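Local coordinates for soluble lytic transglycosylase B3 (Pseudomonas aeruginosa, PDB 5ANZ), which probably cleaves the glycan strands of peptidoglycan as a lytic transglycosylase in cell-wall turnover, and binds a calcium ion, at residues F172-I183 with F207-Y215; G45-D53 with S159-G167. All coordinates share one frame; numbering follows the deposited sequence. Where two conformers were deposited one is given.

Contact 1 of 2, residues F172-I183 with F207-Y215; sequences FAHAQLLAALKI and FIPTTHNQY
In the transglycosylase domain a proline knob, P209, and a bidentate glutamine, Q176, dock the first turn of helix 209-215 on helix 172-183. I208, at the N-cap position, and T211, in the helix, bind N-acetylglucosamine, though no sugar is bound in this model. The ring of P209 enters a hole formed by Q176, A179, A180 and I183, with its CB 3.5 Å from A179 CB. Beside it the amide of Q176, its chain bent at chi2 (-58°), grips T210 twice. Q176 OE1 accepts the N-H of T210 (OE1 to N 2.9 Å) on an in-plane lone pair, a nearly straight bond, while Q176 NE2 gives a hydrogen in its own amide plane to T210 OG1 (3.0 Å). CD1 of I208 lies against this amide, 3.6 Å from Q176 NE2, and also meets the edge of the F172 ring. CD1 of I183 packs on H212 CD2 at 3.4 Å; the NE2 end of that imidazole is held by D188. With both ends of the Q176 amide engaged, its flip state is fixed, and the T210 N-H in the first helical turn finds a side-chain acceptor beside the sugar-binding residue I208.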
loop_
_atom_site.group_PDB
_atom_site.type_symbol
_atom_site.label_atom_id
_atom_site.label_comp_id
_atom_site.label_asym_id
_atom_site.label_seq_id
_atom_site.Cartn_x
_atom_site.Cartn_y
_atom_site.Cartn_z
ATOM N N PHE A 172 17.075 2.713 7.600
ATOM C CA PHE A 172 16.411 2.557 6.318
ATOM C C PHE A 172 17.060 3.436 5.248
ATOM O O PHE A 172 17.351 2.964 4.153
ATOM C CB PHE A 172 14.922 2.898 6.444
ATOM C CG PHE A 172 14.188 2.971 5.123
ATOM C CD1 PHE A 172 13.657 1.833 4.540
ATOM C CD2 PHE A 172 14.011 4.184 4.486
ATOM C CE1 PHE A 172 12.981 1.901 3.338
ATOM C CE2 PHE A 172 13.333 4.257 3.275
ATOM C CZ PHE A 172 12.816 3.113 2.709
ATOM N N ALA A 173 17.306 4.702 5.571
ATOM C CA ALA A 173 17.802 5.635 4.551
ATOM C C ALA A 173 19.191 5.238 4.048
ATOM O O ALA A 173 19.450 5.271 2.841
ATOM C CB ALA A 173 17.830 7.057 5.080
ATOM N N HIS A 174 20.071 4.865 4.973
ATOM C CA HIS A 174 21.430 4.458 4.620
ATOM C C HIS A 174 21.412 3.231 3.720
ATOM O O HIS A 174 22.130 3.169 2.725
ATOM C CB HIS A 174 22.264 4.167 5.879
ATOM C CG HIS A 174 22.861 5.391 6.504
ATOM N ND1 HIS A 174 22.193 6.152 7.440
ATOM C CD2 HIS A 174 24.065 5.988 6.324
ATOM C CE1 HIS A 174 22.960 7.162 7.810
ATOM N NE2 HIS A 174 24.100 7.087 7.147
ATOM N N ALA A 175 20.589 2.252 4.075
ATOM C CA ALA A 175 20.490 1.024 3.301
ATOM C C ALA A 175 19.973 1.288 1.884
ATOM O O ALA A 175 20.492 0.752 0.907
ATOM C CB ALA A 175 19.595 0.029 4.015
ATOM N N GLN A 176 18.930 2.099 1.771
ATOM C CA GLN A 176 18.370 2.385 0.466
ATOM C C GLN A 176 19.325 3.235 -0.352
ATOM O O GLN A 176 19.389 3.099 -1.576
ATOM C CB GLN A 176 17.022 3.084 0.608
ATOM C CG GLN A 176 16.005 2.223 1.312
ATOM C CD GLN A 176 15.778 0.897 0.609
ATOM O OE1 GLN A 176 15.785 0.822 -0.616
ATOM N NE2 GLN A 176 15.561 -0.165 1.393
ATOM N N LEU A 177 20.071 4.111 0.319
ATOM C CA LEU A 177 20.978 5.015 -0.381
ATOM C C LEU A 177 22.131 4.226 -1.009
ATOM O O LEU A 177 22.509 4.466 -2.149
ATOM C CB LEU A 177 21.518 6.087 0.573
ATOM C CG LEU A 177 22.484 7.115 -0.023
ATOM C CD1 LEU A 177 21.881 7.814 -1.241
ATOM C CD2 LEU A 177 22.850 8.126 1.037
ATOM N N LEU A 178 22.674 3.264 -0.270
ATOM C CA LEU A 178 23.700 2.404 -0.845
ATOM C C LEU A 178 23.137 1.621 -2.036
ATOM O O LEU A 178 23.801 1.462 -3.064
ATOM C CB LEU A 178 24.258 1.451 0.212
ATOM C CG LEU A 178 25.591 0.814 -0.157
ATOM C CD1 LEU A 178 26.675 1.880 -0.252
ATOM C CD2 LEU A 178 25.967 -0.256 0.851
ATOM N N ALA A 179 21.895 1.166 -1.906
ATOM C CA ALA A 179 21.270 0.383 -2.957
ATOM C C ALA A 179 21.055 1.242 -4.201
ATOM O O ALA A 179 21.259 0.780 -5.324
ATOM C CB ALA A 179 19.952 -0.207 -2.467
ATOM N N ALA A 180 20.642 2.488 -3.997
ATOM C CA ALA A 180 20.475 3.428 -5.108
ATOM C C ALA A 180 21.787 3.687 -5.848
ATOM O O ALA A 180 21.803 3.752 -7.075
ATOM C CB ALA A 180 19.891 4.751 -4.613
ATOM N N LEU A 181 22.882 3.843 -5.111
ATOM C CA LEU A 181 24.169 4.093 -5.754
ATOM C C LEU A 181 24.578 2.908 -6.628
ATOM O O LEU A 181 25.213 3.096 -7.663
ATOM C CB LEU A 181 25.260 4.392 -4.710
ATOM C CG LEU A 181 25.125 5.752 -4.003
ATOM C CD1 LEU A 181 26.019 5.819 -2.764
ATOM C CD2 LEU A 181 25.495 6.874 -4.968
ATOM N N LYS A 182 24.207 1.692 -6.224
ATOM C CA LYS A 182 24.521 0.513 -7.020
ATOM C C LYS A 182 23.745 0.510 -8.327
ATOM O O LYS A 182 24.258 0.060 -9.363
ATOM C CB LYS A 182 24.234 -0.770 -6.235
ATOM C CG LYS A 182 25.078 -0.901 -4.985
ATOM C CD LYS A 182 24.856 -2.244 -4.296
ATOM C CE LYS A 182 25.783 -2.398 -3.092
ATOM N NZ LYS A 182 25.380 -3.529 -2.204
ATOM N N ILE A 183 22.512 1.008 -8.271
ATOM C CA ILE A 183 21.693 1.168 -9.459
ATOM C C ILE A 183 22.352 2.146 -10.432
ATOM O O ILE A 183 22.446 1.874 -11.634
ATOM C CB ILE A 183 20.286 1.656 -9.105
ATOM C CG1 ILE A 183 19.578 0.605 -8.236
ATOM C CG2 ILE A 183 19.499 1.935 -10.386
ATOM C CD1 ILE A 183 18.195 1.044 -7.729
ATOM N N PHE A 207 9.104 1.630 -6.641
ATOM C CA PHE A 207 9.985 0.717 -5.904
ATOM C C PHE A 207 11.017 1.487 -5.080
ATOM O O PHE A 207 11.656 2.388 -5.624
ATOM C CB PHE A 207 10.781 -0.168 -6.857
ATOM C CG PHE A 207 10.015 -1.300 -7.508
ATOM C CD1 PHE A 207 8.699 -1.589 -7.179
ATOM C CD2 PHE A 207 10.680 -2.112 -8.430
ATOM C CE1 PHE A 207 8.048 -2.674 -7.783
ATOM C CE2 PHE A 207 10.047 -3.200 -9.026
ATOM C CZ PHE A 207 8.738 -3.482 -8.702
ATOM N N ILE A 208 11.255 1.109 -3.824
ATOM C CA ILE A 208 12.456 1.597 -3.136
ATOM C C ILE A 208 13.665 0.861 -3.730
ATOM O O ILE A 208 13.513 -0.190 -4.347
ATOM C CB ILE A 208 12.380 1.395 -1.608
ATOM C CG1 ILE A 208 12.228 -0.087 -1.264
ATOM C CG2 ILE A 208 11.227 2.198 -1.015
ATOM C CD1 ILE A 208 12.192 -0.366 0.249
ATOM N N PRO A 209 14.869 1.423 -3.566
ATOM C CA PRO A 209 16.046 0.842 -4.220
ATOM C C PRO A 209 16.257 -0.661 -3.971
ATOM O O PRO A 209 16.533 -1.387 -4.934
ATOM C CB PRO A 209 17.191 1.669 -3.631
ATOM C CG PRO A 209 16.548 3.068 -3.494
ATOM C CD PRO A 209 15.150 2.755 -3.000
ATOM N N THR A 210 16.136 -1.132 -2.732
ATOM C CA THR A 210 16.382 -2.557 -2.502
ATOM C C THR A 210 15.320 -3.416 -3.222
ATOM O O THR A 210 15.624 -4.510 -3.709
ATOM C CB THR A 210 16.429 -2.906 -0.990
ATOM O OG1 THR A 210 15.199 -2.523 -0.363
ATOM C CG2 THR A 210 17.608 -2.203 -0.308
ATOM N N THR A 211 14.081 -2.924 -3.324
ATOM C CA THR A 211 13.073 -3.654 -4.080
ATOM C C THR A 211 13.385 -3.658 -5.576
ATOM O O THR A 211 13.238 -4.671 -6.262
ATOM C CB THR A 211 11.658 -3.055 -3.846
ATOM O OG1 THR A 211 11.330 -3.190 -2.460
ATOM C CG2 THR A 211 10.622 -3.759 -4.708
ATOM N N HIS A 212 13.843 -2.522 -6.093
ATOM C CA HIS A 212 14.306 -2.479 -7.467
ATOM C C HIS A 212 15.402 -3.525 -7.698
ATOM O O HIS A 212 15.351 -4.291 -8.666
ATOM C CB HIS A 212 14.837 -1.078 -7.814
ATOM C CG HIS A 212 15.451 -0.990 -9.174
ATOM N ND1 HIS A 212 14.757 -0.538 -10.275
ATOM C CD2 HIS A 212 16.692 -1.321 -9.610
ATOM C CE1 HIS A 212 15.548 -0.590 -11.333
ATOM N NE2 HIS A 212 16.719 -1.047 -10.962
ATOM N N ASN A 213 16.376 -3.577 -6.800
ATOM C CA ASN A 213 17.518 -4.445 -7.029
ATOM C C ASN A 213 17.170 -5.936 -6.976
ATOM O O ASN A 213 17.879 -6.752 -7.567
ATOM C CB ASN A 213 18.636 -4.111 -6.034
ATOM C CG ASN A 213 19.385 -2.844 -6.415
ATOM O OD1 ASN A 213 19.234 -2.339 -7.534
ATOM N ND2 ASN A 213 20.221 -2.342 -5.508
ATOM N N GLN A 214 16.076 -6.283 -6.298
ATOM C CA GLN A 214 15.653 -7.676 -6.253
ATOM C C GLN A 214 14.587 -8.010 -7.282
ATOM O O GLN A 214 14.553 -9.125 -7.790
ATOM C CB GLN A 214 15.140 -8.056 -4.862
ATOM C CG GLN A 214 14.710 -9.515 -4.787
ATOM C CD GLN A 214 14.498 -10.011 -3.369
ATOM O OE1 GLN A 214 14.734 -9.287 -2.401
ATOM N NE2 GLN A 214 14.050 -11.258 -3.243
ATOM N N TYR A 215 13.723 -7.053 -7.614
ATOM C CA TYR A 215 12.563 -7.407 -8.449
ATOM C C TYR A 215 12.406 -6.656 -9.766
ATOM O O TYR A 215 11.604 -7.058 -10.592
ATOM C CB TYR A 215 11.262 -7.226 -7.653
ATOM C CG TYR A 215 11.215 -8.120 -6.448
ATOM C CD1 TYR A 215 10.889 -9.458 -6.580
ATOM C CD2 TYR A 215 11.523 -7.629 -5.185
ATOM C CE1 TYR A 215 10.862 -10.301 -5.462
ATOM C CE2 TYR A 215 11.499 -8.455 -4.072
ATOM C CZ TYR A 215 11.158 -9.785 -4.219
ATOM O OH TYR A 215 11.144 -10.602 -3.113
#

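Contact 2 of 2, residues G45-D53 with S159-G167; sequences GQSFEQWRD and SLATLAYEG
An aromatic cluster of F48, W51 and Y165 joins the capped N terminus of helix 48-53 to helix 159-166, the two axes crossing at 101°. Y165 lies at its centre. With CG anti to the backbone N (chi1 172°), its ring extends along the start of the other helix until the hydroxyl donates to Q46 O, a hydrogen bond whose 2.5 Å is implausibly short and, with Q46 poorly ordered, uncertain. F48 CA sits over one face of the Y165 ring, 4.0 Å from its centroid, and the phenyl of F48 turns its edge to the tyrosine in a T-shaped pair with planes at 84°. F48 CZ continues to A161 CB (4.1 Å). W51 meets the same tyrosine differently: W51 CB touches Y165 CD1 at 3.5 Å, while Y165 CA stands almost on the normal of the five-membered indole ring, a CH-pi contact. The six-membered part of the indole lies along the small side chains of the helix, CZ2 being 3.5 Å from A164 CB and CH2 3.7 Å from A161 CB. Just after the Q46 carbonyl, S47 and Q50 close a capping box, Q50 N bonding S47 OG at 3.0 Å and S47 N bonding Q50 OE1. Around this cluster, helix 66-73 brings F73 against W51 and A161, helix 170-186 places L177 and H174 beside the indole, and P78 in a loop touches F48.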
loop_
_atom_site.group_PDB
_atom_site.type_symbol
_atom_site.label_atom_id
_atom_site.label_comp_id
_atom_site.label_asym_id
_atom_site.label_seq_id
_atom_site.Cartn_x
_atom_site.Cartn_y
_atom_site.Cartn_z
ATOM N N GLY A 45 28.286 12.788 10.479
ATOM C CA GLY A 45 28.875 14.094 10.708
ATOM C C GLY A 45 27.828 15.114 11.113
ATOM O O GLY A 45 26.643 14.937 10.823
ATOM N N GLN A 46 28.262 16.179 11.783
ATOM C CA GLN A 46 27.344 17.214 12.237
ATOM C C GLN A 46 26.919 18.104 11.073
ATOM O O GLN A 46 25.743 18.442 10.949
ATOM C CB GLN A 46 27.965 18.052 13.355
ATOM C CG GLN A 46 27.044 19.133 13.891
ATOM C CD GLN A 46 27.447 19.622 15.270
ATOM O OE1 GLN A 46 27.607 18.829 16.200
ATOM N NE2 GLN A 46 27.614 20.934 15.410
ATOM N N SER A 47 27.870 18.488 10.224
ATOM C CA SER A 47 27.520 19.183 8.988
ATOM C C SER A 47 27.179 18.148 7.916
ATOM O O SER A 47 27.584 16.991 8.026
ATOM C CB SER A 47 28.662 20.084 8.524
ATOM O OG SER A 47 29.568 19.364 7.710
ATOM N N PHE A 48 26.433 18.548 6.888
ATOM C CA PHE A 48 26.068 17.608 5.823
ATOM C C PHE A 48 27.308 17.113 5.079
ATOM O O PHE A 48 27.414 15.936 4.740
ATOM C CB PHE A 48 25.089 18.241 4.828
ATOM C CG PHE A 48 24.708 17.327 3.696
ATOM C CD1 PHE A 48 23.843 16.270 3.904
ATOM C CD2 PHE A 48 25.229 17.517 2.425
ATOM C CE1 PHE A 48 23.488 15.417 2.869
ATOM C CE2 PHE A 48 24.880 16.669 1.381
ATOM C CZ PHE A 48 24.005 15.615 1.606
ATOM N N GLU A 49 28.240 18.023 4.817
ATOM C CA GLU A 49 29.479 17.656 4.148
ATOM C C GLU A 49 30.262 16.652 4.987
ATOM O O GLU A 49 30.832 15.698 4.455
ATOM C CB GLU A 49 30.338 18.892 3.868
ATOM C CG GLU A 49 29.737 19.859 2.853
ATOM C CD GLU A 49 28.552 20.635 3.402
ATOM O OE1 GLU A 49 28.231 20.475 4.600
ATOM O OE2 GLU A 49 27.939 21.406 2.634
ATOM N N GLN A 50 30.295 16.869 6.298
ATOM C CA GLN A 50 30.939 15.919 7.197
ATOM C C GLN A 50 30.236 14.568 7.117
ATOM O O GLN A 50 30.884 13.531 6.986
ATOM C CB GLN A 50 30.942 16.439 8.638
ATOM C CG GLN A 50 32.078 17.415 8.950
ATOM C CD GLN A 50 31.857 18.168 10.249
ATOM O OE1 GLN A 50 30.808 18.042 10.883
ATOM N NE2 GLN A 50 32.846 18.959 10.654
ATOM N N TRP A 51 28.909 14.575 7.186
ATOM C CA TRP A 51 28.185 13.321 7.081
ATOM C C TRP A 51 28.482 12.660 5.732
ATOM O O TRP A 51 28.692 11.452 5.661
ATOM C CB TRP A 51 26.670 13.513 7.252
ATOM C CG TRP A 51 25.950 12.297 6.768
ATOM C CD1 TRP A 51 25.632 11.184 7.495
ATOM C CD2 TRP A 51 25.517 12.040 5.427
ATOM N NE1 TRP A 51 25.013 10.255 6.684
ATOM C CE2 TRP A 51 24.937 10.758 5.412
ATOM C CE3 TRP A 51 25.571 12.769 4.238
ATOM C CZ2 TRP A 51 24.400 10.195 4.252
ATOM C CZ3 TRP A 51 25.033 12.207 3.085
ATOM C CH2 TRP A 51 24.464 10.935 3.102
ATOM N N ARG A 52 28.511 13.458 4.666
ATOM C CA ARG A 52 28.702 12.920 3.316
ATOM C C ARG A 52 30.091 12.306 3.125
ATOM O O ARG A 52 30.225 11.225 2.546
ATOM C CB ARG A 52 28.477 14.014 2.271
ATOM C CG ARG A 52 28.657 13.540 0.851
ATOM C CD ARG A 52 28.749 14.723 -0.075
ATOM N NE ARG A 52 29.940 15.506 0.228
ATOM C CZ ARG A 52 30.066 16.806 0.004
ATOM N NH1 ARG A 52 29.069 17.487 -0.539
ATOM N NH2 ARG A 52 31.192 17.423 0.327
ATOM N N ASP A 53 31.121 13.000 3.586
ATOM C CA ASP A 53 32.473 12.492 3.409
ATOM C C ASP A 53 32.645 11.198 4.186
ATOM O O ASP A 53 33.339 10.287 3.735
ATOM C CB ASP A 53 33.508 13.528 3.842
ATOM C CG ASP A 53 33.513 14.748 2.942
ATOM O OD1 ASP A 53 33.042 14.640 1.788
ATOM O OD2 ASP A 53 33.985 15.813 3.388
ATOM N N SER A 159 17.085 12.896 -1.681
ATOM C CA SER A 159 16.073 12.602 -0.673
ATOM C C SER A 159 16.585 11.594 0.353
ATOM O O SER A 159 16.444 11.808 1.564
ATOM C CB SER A 159 14.795 12.081 -1.331
ATOM O OG SER A 159 14.260 13.070 -2.198
ATOM N N LEU A 160 17.201 10.510 -0.115
ATOM C CA LEU A 160 17.702 9.499 0.819
ATOM C C LEU A 160 18.904 9.987 1.633
ATOM O O LEU A 160 19.052 9.608 2.800
ATOM C CB LEU A 160 18.054 8.209 0.086
ATOM C CG LEU A 160 16.829 7.456 -0.468
ATOM C CD1 LEU A 160 17.268 6.277 -1.329
ATOM C CD2 LEU A 160 15.911 7.001 0.659
ATOM N N ALA A 161 19.762 10.822 1.042
ATOM C CA ALA A 161 20.865 11.413 1.800
ATOM C C ALA A 161 20.341 12.329 2.892
ATOM O O ALA A 161 20.877 12.360 4.008
ATOM C CB ALA A 161 21.807 12.186 0.860
ATOM N N THR A 162 19.289 13.078 2.572
ATOM C CA THR A 162 18.661 13.947 3.553
ATOM C C THR A 162 18.180 13.121 4.749
ATOM O O THR A 162 18.503 13.434 5.891
ATOM C CB THR A 162 17.479 14.726 2.950
ATOM O OG1 THR A 162 17.978 15.621 1.940
ATOM C CG2 THR A 162 16.777 15.534 4.034
ATOM N N LEU A 163 17.431 12.054 4.474
ATOM C CA LEU A 163 16.923 11.191 5.552
ATOM C C LEU A 163 18.047 10.494 6.322
ATOM O O LEU A 163 17.959 10.319 7.537
ATOM C CB LEU A 163 15.965 10.151 4.977
ATOM C CG LEU A 163 14.697 10.712 4.343
ATOM C CD1 LEU A 163 13.902 9.587 3.715
ATOM C CD2 LEU A 163 13.852 11.426 5.386
ATOM N N ALA A 164 19.099 10.085 5.617
ATOM C CA ALA A 164 20.248 9.476 6.286
ATOM C C ALA A 164 20.907 10.468 7.241
ATOM O O ALA A 164 21.278 10.128 8.374
ATOM C CB ALA A 164 21.256 8.972 5.258
ATOM N N TYR A 165 21.055 11.702 6.773
ATOM C CA TYR A 165 21.708 12.753 7.545
ATOM C C TYR A 165 20.899 13.198 8.761
ATOM O O TYR A 165 21.437 13.304 9.860
ATOM C CB TYR A 165 21.991 13.958 6.643
ATOM C CG TYR A 165 22.499 15.199 7.360
ATOM C CD1 TYR A 165 23.666 15.172 8.115
ATOM C CD2 TYR A 165 21.825 16.410 7.249
ATOM C CE1 TYR A 165 24.136 16.309 8.754
ATOM C CE2 TYR A 165 22.287 17.554 7.881
ATOM C CZ TYR A 165 23.445 17.499 8.633
ATOM O OH TYR A 165 23.910 18.633 9.269
ATOM N N GLU A 166 19.610 13.459 8.571
ATOM C CA GLU A 166 18.810 14.016 9.660
ATOM C C GLU A 166 17.383 13.476 9.741
ATOM O O GLU A 166 16.515 14.112 10.327
ATOM C CB GLU A 166 18.771 15.540 9.533
ATOM C CG GLU A 166 18.297 16.033 8.175
ATOM C CD GLU A 166 18.348 17.545 8.048
ATOM O OE1 GLU A 166 18.149 18.241 9.066
ATOM O OE2 GLU A 166 18.591 18.041 6.926
ATOM N N GLY A 167 17.144 12.306 9.155
ATOM C CA GLY A 167 15.825 11.694 9.181
ATOM C C GLY A 167 15.552 10.904 10.448
ATOM O O GLY A 167 16.454 10.651 11.243
#

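Overall arrangement
From the N terminus, 45-53 opens the modelled chain and is met by 159-167, so contact 2 closes a long, largely helical excursion of 105 residues. The chain then turns directly into helix 170-186, where contact 1 begins, and a shorter, mostly irregular connection of 23 residues brings 207-215 back onto it. The two closures follow in series, neither enclosing nor crossing the other, with centres about 17 Å apart. They meet through the successive helices 156-166 and 170-186: A173 CB lies 3.3 Å from A164 N and also packs on L163. Together they connect the N-terminal helix, through these two helices, to segment 207-215, which includes sugar-binding residues.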